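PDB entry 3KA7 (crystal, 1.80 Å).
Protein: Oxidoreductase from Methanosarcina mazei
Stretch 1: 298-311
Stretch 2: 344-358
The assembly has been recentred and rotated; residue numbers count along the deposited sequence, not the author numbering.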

# COMPACT_ATOMS: atom_id res chain seq x y z
N VAL A 298 4.98 12.39 6.33
CA VAL A 298 5.90 11.30 6.65
C VAL A 298 7.26 11.89 7.02
O VAL A 298 7.62 12.94 6.52
N LEU A 299 7.96 11.23 7.94
CA LEU A 299 9.36 11.51 8.21
C LEU A 299 10.19 10.38 7.61
O LEU A 299 10.21 9.28 8.15
N LEU A 300 10.84 10.64 6.49
CA LEU A 300 11.73 9.63 5.91
C LEU A 300 13.06 9.60 6.65
O LEU A 300 13.58 10.63 7.07
N THR A 301 13.62 8.40 6.82
CA THR A 301 14.83 8.25 7.63
C THR A 301 15.89 7.43 6.88
O THR A 301 16.08 6.24 7.14
N PRO A 302 16.61 8.08 5.95
CA PRO A 302 17.47 7.32 5.04
C PRO A 302 18.75 6.76 5.65
O PRO A 302 19.36 5.87 5.05
N TYR A 303 19.15 7.24 6.83
CA TYR A 303 20.44 6.82 7.41
C TYR A 303 20.29 5.91 8.62
O TYR A 303 20.73 6.24 9.73
N THR A 304 19.65 4.76 8.39
CA THR A 304 19.36 3.79 9.43
C THR A 304 19.82 2.41 8.96
O THR A 304 20.23 2.24 7.80
N ARG A 305 19.71 1.43 9.85
CA ARG A 305 19.93 0.03 9.48
C ARG A 305 18.78 -0.51 8.64
O ARG A 305 19.00 -1.20 7.64
N ARG A 306 17.55 -0.20 9.05
CA ARG A 306 16.35 -0.80 8.45
C ARG A 306 15.15 0.15 8.30
O ARG A 306 14.46 0.11 7.29
N ILE A 307 14.88 0.97 9.32
CA ILE A 307 13.67 1.82 9.27
C ILE A 307 13.73 2.82 8.11
O ILE A 307 14.73 3.53 7.95
N ASN A 308 12.69 2.83 7.28
CA ASN A 308 12.66 3.72 6.11
C ASN A 308 11.93 5.03 6.36
O ASN A 308 12.21 6.05 5.71
N GLY A 309 10.97 5.00 7.25
CA GLY A 309 10.28 6.24 7.60
C GLY A 309 9.24 6.00 8.67
O GLY A 309 9.00 4.87 9.10
N VAL A 310 8.61 7.08 9.10
CA VAL A 310 7.63 6.96 10.15
C VAL A 310 6.56 8.02 9.96
O VAL A 310 6.81 9.04 9.31
N ASN A 311 5.35 7.75 10.46
CA ASN A 311 4.30 8.77 10.49
C ASN A 311 3.66 8.88 11.86
O ASN A 311 4.01 8.14 12.77
N SER A 344 15.96 -10.95 14.02
CA SER A 344 17.11 -10.05 13.93
C SER A 344 16.77 -8.76 13.18
O SER A 344 17.31 -7.70 13.49
N GLU A 345 15.88 -8.85 12.20
CA GLU A 345 15.40 -7.65 11.50
C GLU A 345 14.74 -6.68 12.48
O GLU A 345 15.00 -5.48 12.46
N ILE A 346 13.89 -7.21 13.34
CA ILE A 346 13.21 -6.41 14.35
C ILE A 346 14.23 -5.77 15.29
O ILE A 346 14.14 -4.58 15.62
N GLU A 347 15.22 -6.55 15.72
CA GLU A 347 16.26 -6.03 16.60
C GLU A 347 16.91 -4.80 15.99
O GLU A 347 17.18 -3.82 16.68
N MSE A 348 17.17 -4.85 14.68
CA MSE A 348 17.83 -3.74 14.02
C MSE A 348 16.95 -2.50 13.99
O MSE A 348 17.43 -1.38 14.16
N GLY A 349 15.65 -2.71 13.78
CA GLY A 349 14.70 -1.60 13.78
C GLY A 349 14.65 -0.93 15.14
O GLY A 349 14.60 0.29 15.26
N LEU A 350 14.66 -1.75 16.18
CA LEU A 350 14.64 -1.25 17.56
C LEU A 350 15.86 -0.41 17.88
O LEU A 350 15.77 0.60 18.60
N GLU A 351 17.01 -0.81 17.34
CA GLU A 351 18.25 -0.04 17.48
C GLU A 351 18.11 1.29 16.76
O GLU A 351 18.57 2.33 17.26
N ASP A 352 17.50 1.26 15.57
CA ASP A 352 17.30 2.49 14.79
C ASP A 352 16.51 3.54 15.55
O ASP A 352 16.79 4.73 15.41
N LEU A 353 15.50 3.10 16.30
CA LEU A 353 14.62 3.99 17.08
C LEU A 353 15.42 4.88 18.03
O LEU A 353 15.11 6.06 18.20
N LYS A 354 16.45 4.31 18.63
CA LYS A 354 17.26 5.04 19.59
C LYS A 354 18.04 6.17 18.92
O LYS A 354 18.36 7.18 19.56
N GLU A 355 18.34 5.99 17.64
CA GLU A 355 19.12 6.96 16.88
C GLU A 355 18.23 7.98 16.18
O GLU A 355 18.62 9.13 15.99
N ILE A 356 17.03 7.54 15.79
CA ILE A 356 16.05 8.43 15.19
C ILE A 356 15.44 9.35 16.24
O ILE A 356 15.28 10.55 16.02
N PHE A 357 15.12 8.79 17.40
CA PHE A 357 14.38 9.52 18.42
C PHE A 357 15.12 9.54 19.76
O PHE A 357 14.55 9.19 20.78
N PRO A 358 16.39 9.96 19.75
CA PRO A 358 17.18 9.90 20.98
C PRO A 358 16.56 10.71 22.13
O PRO A 358 16.16 11.86 21.95

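The helix of stretch 2 lies against a β-hairpin formed by stretch 1, and the polar centre of the contact is Asp352. Its CA-to-CB bond points toward the hairpin, and with chi1 m the short side chain delivers a carboxylate to the backbone amides of Arg305, Arg306 and Ile307. Arg305 N donates to Asp352 OD1 (2.8 Å), while Arg306 N and Ile307 N both donate to Asp352 OD2 (2.8 and 2.9 Å). Three successive amides thus converge on one carboxylate; an aspartate suits this buried place because its charge is answered by several donors at once.

Arg305, also pointing toward the helix, adds a side-chain layer. Its chain, chi1 m with chi2 and chi3 t, runs past Met348, where Arg305 CD lies 3.6 Å from Met348 O. The guanidinium then meets two acids near its plane. Arg305 NH1 makes a salt bridge with Asp352 OD1 (3.0 Å), and Arg305 NH2 another with Glu355 OE2 (3.0 Å); a weak hydrogen bond joins Arg305 NH1 to Glu355 OE1 (3.0 Å). Glu355 is an m, t rotamer, long enough to reach this group. One guanidinium face is covered by Glu351, whose CB is 3.7 Å from Arg305 CZ. A water extends the network, donating to both Tyr303 O and Glu355 OE1 at 2.8 Å each.

Arg306 folds back through chi1 m and chi2 m to bring its guanidinium between Glu345 and the selenium of selenomethionine Met348, which lie over opposite faces. Arg306 NH1 forms a salt bridge with Glu345 OE2 at 2.5 Å, but NH1 is modelled too close to its neighbours, so its exact place is less certain.

Apolar packing adjoins this polar cluster. Ile307, chi1 m and chi2 t, points toward the helix: Ile307 CD1 reaches Leu353 CD2 (3.5 Å), and Ile307 CG2 meets Ile356 CD1 (3.9 Å). The helix backbone also joins the contact, with Gly349 O 3.3 Å from Ile307 CD1. Ile356, also m, t, places CD1 3.9 Å from Thr304 CG2 and CG2 4.1 Å from Thr301 CG2. Both threonines are p rotamers, and Thr301 OG1 and Thr304 OG1 donate to Ile307 O (3.0 and 2.6 Å); threonine suits these places because it carries both a methyl and a hydroxyl.

Just beyond the helix, Phe357 (chi1 m) brings its ring to the strands. Phe357 CZ meets Val310 CG2 edge-on at 4.1 Å, and Phe357 CE1 lies 4.2 Å from CD2 of Leu299, a t, p rotamer.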

# COMPACT_ATOMS: atom_id res chain seq x y z
CB VAL A 298 6.06 10.36 5.43
CG1 VAL A 298 7.09 9.27 5.72
CG2 VAL A 298 4.69 9.75 5.05
CB LEU A 299 9.63 11.59 9.72
CG LEU A 299 11.07 11.82 10.19
CD1 LEU A 299 11.49 13.25 9.83
CD2 LEU A 299 11.22 11.57 11.70
CB LEU A 300 11.97 9.92 4.42
CG LEU A 300 10.73 9.73 3.54
CD1 LEU A 300 11.06 10.13 2.10
CD2 LEU A 300 10.21 8.29 3.62
CB THR A 301 14.51 7.55 8.98
OG1 THR A 301 13.87 6.29 8.73
CG2 THR A 301 13.57 8.42 9.84
CB PRO A 302 17.81 8.32 3.91
CG PRO A 302 17.26 9.62 4.30
CD PRO A 302 16.41 9.48 5.55
CB TYR A 303 21.31 8.06 7.72
CG TYR A 303 21.76 8.71 6.44
CD1 TYR A 303 23.00 8.42 5.89
CD2 TYR A 303 20.92 9.59 5.75
CE1 TYR A 303 23.41 8.99 4.68
CE2 TYR A 303 21.33 10.18 4.54
CZ TYR A 303 22.57 9.86 4.02
OH TYR A 303 22.98 10.43 2.83
CB THR A 304 17.86 3.67 9.61
OG1 THR A 304 17.29 3.29 8.35
CG2 THR A 304 17.26 5.02 10.06
CB ARG A 305 20.04 -0.85 10.73
CG ARG A 305 21.16 -0.47 11.69
CD ARG A 305 20.85 -0.96 13.09
NE ARG A 305 21.86 -0.53 14.04
CZ ARG A 305 21.91 0.70 14.57
NH1 ARG A 305 20.99 1.60 14.25
NH2 ARG A 305 22.87 1.01 15.42
CB ARG A 306 15.91 -2.03 9.24
CG ARG A 306 16.82 -3.22 9.06
CD ARG A 306 16.69 -3.73 7.65
NE ARG A 306 17.76 -4.63 7.23
CZ ARG A 306 18.14 -5.70 7.89
NH1 ARG A 306 17.51 -6.01 9.02
NH2 ARG A 306 19.12 -6.48 7.43
CB ILE A 307 13.43 2.54 10.62
CG1 ILE A 307 13.03 1.51 11.68
CG2 ILE A 307 12.31 3.57 10.48
CD1 ILE A 307 12.83 2.08 13.09
CB ASN A 308 11.98 3.02 4.94
CG ASN A 308 12.67 1.73 4.57
OD1 ASN A 308 12.06 0.68 4.63
ND2 ASN A 308 13.97 1.81 4.22
CB VAL A 310 8.34 7.02 11.55
CG1 VAL A 310 9.84 7.29 11.42
CG2 VAL A 310 7.64 7.91 12.53
CB ASN A 311 3.25 8.62 9.36
CG ASN A 311 2.28 7.46 9.55
OD1 ASN A 311 2.30 6.74 10.56
ND2 ASN A 311 1.39 7.28 8.57
CB SER A 344 18.32 -10.75 13.32
OG SER A 344 18.04 -11.24 12.04
CB GLU A 345 14.43 -8.03 10.38
CG GLU A 345 15.06 -8.88 9.27
CD GLU A 345 16.04 -8.09 8.41
OE1 GLU A 345 15.60 -7.14 7.74
OE2 GLU A 345 17.24 -8.44 8.39
CB ILE A 346 12.21 -7.27 15.15
CG1 ILE A 346 11.04 -7.67 14.25
CG2 ILE A 346 11.71 -6.52 16.37
CD1 ILE A 346 10.19 -8.78 14.82
CB GLU A 347 17.34 -7.08 16.85
CG GLU A 347 16.90 -8.31 17.64
CD GLU A 347 17.93 -9.44 17.59
OE1 GLU A 347 19.15 -9.14 17.57
OE2 GLU A 347 17.54 -10.62 17.57
CB MSE A 348 18.25 -4.14 12.61
CG MSE A 348 19.48 -4.99 12.59
SE MSE A 348 19.78 -5.57 10.77
CE MSE A 348 19.39 -7.46 10.98
CB LEU A 350 14.49 -2.41 18.53
CG LEU A 350 13.12 -3.08 18.50
CD1 LEU A 350 13.07 -4.23 19.49
CD2 LEU A 350 12.03 -2.08 18.80
CB GLU A 351 19.44 -0.80 16.89
CG GLU A 351 19.71 -2.12 17.58
CD GLU A 351 19.67 -1.99 19.08
OE1 GLU A 351 20.51 -1.25 19.63
OE2 GLU A 351 18.78 -2.61 19.70
CB ASP A 352 16.54 2.22 13.47
CG ASP A 352 17.40 1.56 12.40
OD1 ASP A 352 18.64 1.68 12.46
OD2 ASP A 352 16.80 0.94 11.49
CB LEU A 353 13.61 3.17 17.88
CG LEU A 353 12.54 2.41 17.10
CD1 LEU A 353 11.58 1.70 18.07
CD2 LEU A 353 11.78 3.38 16.21
CB LYS A 354 18.23 4.08 20.28
CG LYS A 354 17.56 2.92 20.99
CD LYS A 354 18.62 1.95 21.52
CE LYS A 354 18.01 0.65 22.03
NZ LYS A 354 19.05 -0.17 22.71
CB GLU A 355 20.04 6.24 15.87
CG GLU A 355 21.09 5.36 16.56
CD GLU A 355 21.95 4.54 15.61
OE1 GLU A 355 21.70 4.51 14.39
OE2 GLU A 355 22.90 3.90 16.11
CB ILE A 356 14.93 7.62 14.47
CG1 ILE A 356 15.53 6.72 13.38
CG2 ILE A 356 13.91 8.56 13.88
CD1 ILE A 356 14.55 5.64 12.85
CB PHE A 357 13.00 8.88 18.60
CG PHE A 357 12.13 8.96 17.38
CD1 PHE A 357 11.87 10.19 16.79
CD2 PHE A 357 11.55 7.82 16.84
CE1 PHE A 357 11.06 10.29 15.67
CE2 PHE A 357 10.73 7.91 15.71
CZ PHE A 357 10.49 9.14 15.14
CB PRO A 358 18.54 10.47 20.56
CG PRO A 358 18.24 11.37 19.42
CD PRO A 358 17.13 10.63 18.67
O HOH W 1 21.30 6.48 12.42